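Local structure of glycoside hydrolase (Streptococcus pneumoniae serotype 4, 6ORH) at residues Q389-E399 with K428-L439. The protein probably hydrolyses alpha-L-fucosidic linkages in host-derived carbohydrates. The protein carries 2 engineered substitutions. Residues are numbered along the deposited sequence; the frame is centred on the assembly and turned at random.
Sequences QRIAAFHVQVE and KIRVVITESQAL
Strands 391-399 and 428-436 run antiparallel, 164° between their directions, as neighbours in a five-stranded sheet of the F5/8 type C domain, whose second antiparallel sheet completes a beta-sandwich. From the Phe-394/Ile-433 pair to the Val-398/Ile-429 pair the register is regular: His-395 pairs with Val-432 and Gln-397 with Arg-430, each through two backbone hydrogen bonds. Toward the other end, two classic beta bulges follow one another, the extra residue lying first in 391-399, then in 428-436. Ala-392 N (2.9 Å) and Ala-393 N both donate to Glu-435 O from the same face of its carbonyl plane, while Ala-393 O accepts from Thr-434 N and, at 3.3 Å, from Glu-435 N. The two shifts cancel, which illustrates how a bulged pair can recover its register. Ile-391, Val-396, Val-398, Ile-429 and Ile-433 share the face turned to strand 441-448; Ile-391 CD1 meets Ile-433 CD1 at 3.9 Å, the side chains crossing at about a right angle. On the other face His-395, with CG between backbone N and carbonyl carbon (chi1 62°), lays its imidazole over Val-432, a CH-pi contact with CB 3.8 Å from the ring centroid. Thr-434 CG2 touches the edge of that ring at CE1, and a water in the ring plane joins ND1 to Thr-434 OG1, which also bonds Glu-237 of the second subunit. The Gln-397 amide and Arg-430 guanidinium planes lie 19° apart, a water bridging OE1 and NH1; Arg-430 NE forms a salt bridge with Glu-367. Arg-430 also makes a cation-pi contact with Trp-404, placing this end beside a glycan pocket. Just before strand 391-399, Arg-390 has Ala-438 CB over one face of its guanidinium, and its NH1 reaches a lone pair of Leu-439 O at 2.8 Å.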
loop_
_atom_site.group_PDB
_atom_site.type_symbol
_atom_site.label_atom_id
_atom_site.label_comp_id
_atom_site.label_asym_id
_atom_site.label_seq_id
_atom_site.Cartn_x
_atom_site.Cartn_y
_atom_site.Cartn_z
ATOM N N GLN A 389 18.337 -12.102 0.452
ATOM C CA GLN A 389 17.572 -10.923 0.051
ATOM C C GLN A 389 18.336 -9.655 0.439
ATOM O O GLN A 389 18.860 -9.551 1.566
ATOM C CB GLN A 389 16.230 -10.958 0.803
ATOM C CG GLN A 389 15.238 -9.888 0.340
ATOM C CD GLN A 389 13.874 -9.983 0.991
ATOM O OE1 GLN A 389 13.641 -10.873 1.814
ATOM N NE2 GLN A 389 12.971 -9.081 0.606
ATOM N N ARG A 390 18.376 -8.657 -0.461
ATOM C CA ARG A 390 19.283 -7.526 -0.259
ATOM C C ARG A 390 18.635 -6.167 -0.489
ATOM O O ARG A 390 18.865 -5.240 0.293
ATOM C CB ARG A 390 20.493 -7.655 -1.212
ATOM C CG ARG A 390 21.282 -8.948 -1.027
ATOM C CD ARG A 390 22.255 -9.224 -2.196
ATOM N NE ARG A 390 22.952 -10.446 -1.881
ATOM C CZ ARG A 390 24.279 -10.625 -1.881
ATOM N NH1 ARG A 390 25.095 -9.657 -2.289
ATOM N NH2 ARG A 390 24.767 -11.791 -1.515
ATOM N N ILE A 391 17.834 -6.021 -1.561
ATOM C CA ILE A 391 17.401 -4.696 -1.993
ATOM C C ILE A 391 16.386 -4.129 -1.010
ATOM O O ILE A 391 15.457 -4.839 -0.641
ATOM C CB ILE A 391 16.838 -4.737 -3.426
ATOM C CG1 ILE A 391 17.994 -5.014 -4.388
ATOM C CG2 ILE A 391 16.143 -3.422 -3.767
ATOM C CD1 ILE A 391 17.533 -5.433 -5.793
ATOM N N ALA A 392 16.568 -2.864 -0.635
ATOM C CA ALA A 392 15.685 -2.209 0.316
ATOM C C ALA A 392 14.955 -1.010 -0.281
ATOM O O ALA A 392 14.005 -0.498 0.337
ATOM C CB ALA A 392 16.497 -1.805 1.541
ATOM N N ALA A 393 15.404 -0.507 -1.456
ATOM C CA ALA A 393 14.676 0.581 -2.101
ATOM C C ALA A 393 15.056 0.652 -3.570
ATOM O O ALA A 393 16.232 0.512 -3.907
ATOM C CB ALA A 393 14.982 1.922 -1.459
ATOM N N PHE A 394 14.051 0.887 -4.411
ATOM C CA PHE A 394 14.331 1.049 -5.839
ATOM C C PHE A 394 13.239 1.924 -6.452
ATOM O O PHE A 394 12.148 2.084 -5.889
ATOM C CB PHE A 394 14.439 -0.325 -6.528
ATOM C CG PHE A 394 13.097 -1.004 -6.657
ATOM C CD1 PHE A 394 12.569 -1.700 -5.569
ATOM C CD2 PHE A 394 12.298 -0.829 -7.785
ATOM C CE1 PHE A 394 11.280 -2.217 -5.623
ATOM C CE2 PHE A 394 11.010 -1.342 -7.838
ATOM C CZ PHE A 394 10.514 -2.079 -6.767
ATOM N N HIS A 395 13.499 2.484 -7.646
ATOM C CA HIS A 395 12.429 3.126 -8.384
ATOM C C HIS A 395 12.624 2.852 -9.875
ATOM O O HIS A 395 13.679 2.385 -10.298
ATOM C CB HIS A 395 12.286 4.625 -8.037
ATOM C CG HIS A 395 13.477 5.467 -8.361
ATOM N ND1 HIS A 395 14.541 5.593 -7.485
ATOM C CD2 HIS A 395 13.768 6.243 -9.439
ATOM C CE1 HIS A 395 15.452 6.393 -8.018
ATOM N NE2 HIS A 395 14.996 6.802 -9.212
ATOM N N VAL A 396 11.582 3.127 -10.647
ATOM C CA VAL A 396 11.571 2.844 -12.072
ATOM C C VAL A 396 11.128 4.118 -12.782
ATOM O O VAL A 396 10.197 4.796 -12.353
ATOM C CB VAL A 396 10.575 1.704 -12.355
ATOM C CG1 VAL A 396 10.491 1.416 -13.852
ATOM C CG2 VAL A 396 11.020 0.435 -11.647
ATOM N N GLN A 397 11.798 4.438 -13.899
ATOM C CA GLN A 397 11.382 5.589 -14.682
ATOM C C GLN A 397 11.265 5.185 -16.146
ATOM O O GLN A 397 11.852 4.191 -16.569
ATOM C CB GLN A 397 12.393 6.736 -14.607
ATOM C CG GLN A 397 12.995 6.961 -13.235
ATOM C CD GLN A 397 14.035 8.036 -13.371
ATOM O OE1 GLN A 397 14.930 7.945 -14.209
ATOM N NE2 GLN A 397 13.881 9.087 -12.586
ATOM N N VAL A 398 10.500 5.976 -16.901
ATOM C CA VAL A 398 10.334 5.745 -18.329
ATOM C C VAL A 398 10.523 7.077 -19.051
ATOM O O VAL A 398 10.145 8.115 -18.520
ATOM C CB VAL A 398 8.979 5.094 -18.645
ATOM C CG1 VAL A 398 8.925 3.658 -18.112
ATOM C CG2 VAL A 398 7.810 5.896 -18.097
ATOM N N GLU A 399 11.163 7.037 -20.221
ATOM C CA GLU A 399 11.368 8.276 -20.965
ATOM C C GLU A 399 10.150 8.549 -21.848
ATOM O O GLU A 399 9.768 7.703 -22.653
ATOM C CB GLU A 399 12.647 8.196 -21.792
ATOM C CG GLU A 399 13.031 9.558 -22.382
ATOM C CD GLU A 399 14.332 9.531 -23.175
ATOM O OE1 GLU A 399 14.587 8.518 -23.844
ATOM O OE2 GLU A 399 15.108 10.514 -23.082
ATOM N N LYS A 428 12.513 3.374 -23.660
ATOM C CA LYS A 428 13.599 3.377 -22.697
ATOM C C LYS A 428 13.060 3.427 -21.268
ATOM O O LYS A 428 12.171 4.216 -20.952
ATOM C CB LYS A 428 14.582 4.512 -22.979
ATOM C CG LYS A 428 15.219 4.417 -24.366
ATOM C CD LYS A 428 16.283 5.444 -24.620
ATOM C CE LYS A 428 16.832 5.373 -26.031
ATOM N NZ LYS A 428 17.989 6.291 -26.188
ATOM N N ILE A 429 13.626 2.554 -20.427
ATOM C CA ILE A 429 13.219 2.406 -19.033
ATOM C C ILE A 429 14.469 2.411 -18.164
ATOM O O ILE A 429 15.487 1.848 -18.558
ATOM C CB ILE A 429 12.427 1.081 -18.857
ATOM C CG1 ILE A 429 11.184 0.999 -19.757
ATOM C CG2 ILE A 429 12.071 0.848 -17.394
ATOM C CD1 ILE A 429 11.465 0.376 -21.127
ATOM N N ARG A 430 14.398 3.009 -16.956
ATOM C CA ARG A 430 15.499 2.903 -16.010
ATOM C C ARG A 430 14.996 2.226 -14.741
ATOM O O ARG A 430 13.907 2.555 -14.255
ATOM C CB ARG A 430 16.072 4.270 -15.615
ATOM C CG ARG A 430 16.950 4.872 -16.711
ATOM C CD ARG A 430 17.175 6.364 -16.577
ATOM N NE ARG A 430 18.112 6.744 -17.648
ATOM C CZ ARG A 430 18.573 7.982 -17.852
ATOM N NH1 ARG A 430 18.232 8.979 -17.047
ATOM N NH2 ARG A 430 19.406 8.210 -18.855
ATOM N N VAL A 431 15.784 1.252 -14.279
ATOM C CA VAL A 431 15.590 0.653 -12.963
ATOM C C VAL A 431 16.730 1.171 -12.096
ATOM O O VAL A 431 17.918 0.972 -12.401
ATOM C CB VAL A 431 15.535 -0.887 -13.039
ATOM C CG1 VAL A 431 15.493 -1.526 -11.644
ATOM C CG2 VAL A 431 14.287 -1.309 -13.811
ATOM N N VAL A 432 16.370 1.832 -10.979
ATOM C CA VAL A 432 17.381 2.456 -10.145
ATOM C C VAL A 432 17.297 1.840 -8.754
ATOM O O VAL A 432 16.286 2.015 -8.070
ATOM C CB VAL A 432 17.238 3.988 -10.090
ATOM C CG1 VAL A 432 18.382 4.628 -9.308
ATOM C CG2 VAL A 432 17.152 4.612 -11.483
ATOM N N ILE A 433 18.397 1.200 -8.341
ATOM C CA ILE A 433 18.529 0.618 -7.006
ATOM C C ILE A 433 19.181 1.669 -6.104
ATOM O O ILE A 433 20.333 2.038 -6.324
ATOM C CB ILE A 433 19.314 -0.708 -7.028
ATOM C CG1 ILE A 433 18.631 -1.747 -7.933
ATOM C CG2 ILE A 433 19.526 -1.243 -5.608
ATOM C CD1 ILE A 433 19.463 -2.980 -8.157
ATOM N N THR A 434 18.486 2.076 -5.026
ATOM C CA THR A 434 18.921 3.220 -4.223
ATOM C C THR A 434 19.366 2.815 -2.819
ATOM O O THR A 434 20.090 3.553 -2.136
ATOM C CB THR A 434 17.878 4.345 -4.209
ATOM O OG1 THR A 434 16.691 3.892 -3.527
ATOM C CG2 THR A 434 17.545 4.827 -5.605
ATOM N N GLU A 435 18.912 1.647 -2.361
ATOM C CA GLU A 435 19.361 1.141 -1.068
ATOM C C GLU A 435 19.406 -0.388 -1.097
ATOM O O GLU A 435 18.506 -1.018 -1.646
ATOM C CB GLU A 435 18.421 1.622 0.050
ATOM C CG GLU A 435 19.022 1.335 1.407
ATOM C CD GLU A 435 18.134 1.720 2.570
ATOM O OE1 GLU A 435 17.696 2.887 2.590
ATOM O OE2 GLU A 435 17.966 0.874 3.500
ATOM N N SER A 436 20.468 -0.994 -0.538
ATOM C CA SER A 436 20.626 -2.432 -0.551
ATOM C C SER A 436 21.541 -2.843 0.593
ATOM O O SER A 436 22.524 -2.139 0.882
ATOM C CB SER A 436 21.134 -2.901 -1.914
ATOM O OG SER A 436 21.143 -4.304 -2.023
ATOM N N GLN A 437 21.213 -3.963 1.239
ATOM C CA GLN A 437 22.006 -4.425 2.378
ATOM C C GLN A 437 23.357 -4.988 1.959
ATOM O O GLN A 437 24.253 -5.085 2.806
ATOM C CB GLN A 437 21.261 -5.484 3.185
ATOM C CG GLN A 437 19.896 -4.994 3.676
ATOM C CD GLN A 437 19.336 -5.928 4.731
ATOM O OE1 GLN A 437 19.702 -7.098 4.841
ATOM N NE2 GLN A 437 18.469 -5.383 5.581
ATOM N N ALA A 438 23.477 -5.370 0.675
ATOM C CA ALA A 438 24.705 -5.933 0.134
ATOM C C ALA A 438 24.686 -5.687 -1.369
ATOM O O ALA A 438 23.703 -5.158 -1.890
ATOM C CB ALA A 438 24.809 -7.409 0.429
ATOM N N LEU A 439 25.782 -6.039 -2.058
ATOM C CA LEU A 439 25.794 -5.717 -3.475
ATOM C C LEU A 439 24.598 -6.385 -4.154
ATOM O O LEU A 439 24.327 -7.556 -3.911
ATOM C CB LEU A 439 27.146 -6.078 -4.110
ATOM C CG LEU A 439 27.422 -7.547 -4.408
ATOM C CD1 LEU A 439 26.866 -7.941 -5.770
ATOM C CD2 LEU A 439 28.921 -7.838 -4.367
HETATM O O HOH W 1 14.346 4.774 -4.852
HETATM O O HOH W 2 16.816 9.405 -14.898
HETATM O O HOH W 3 11.109 5.920 -24.279
#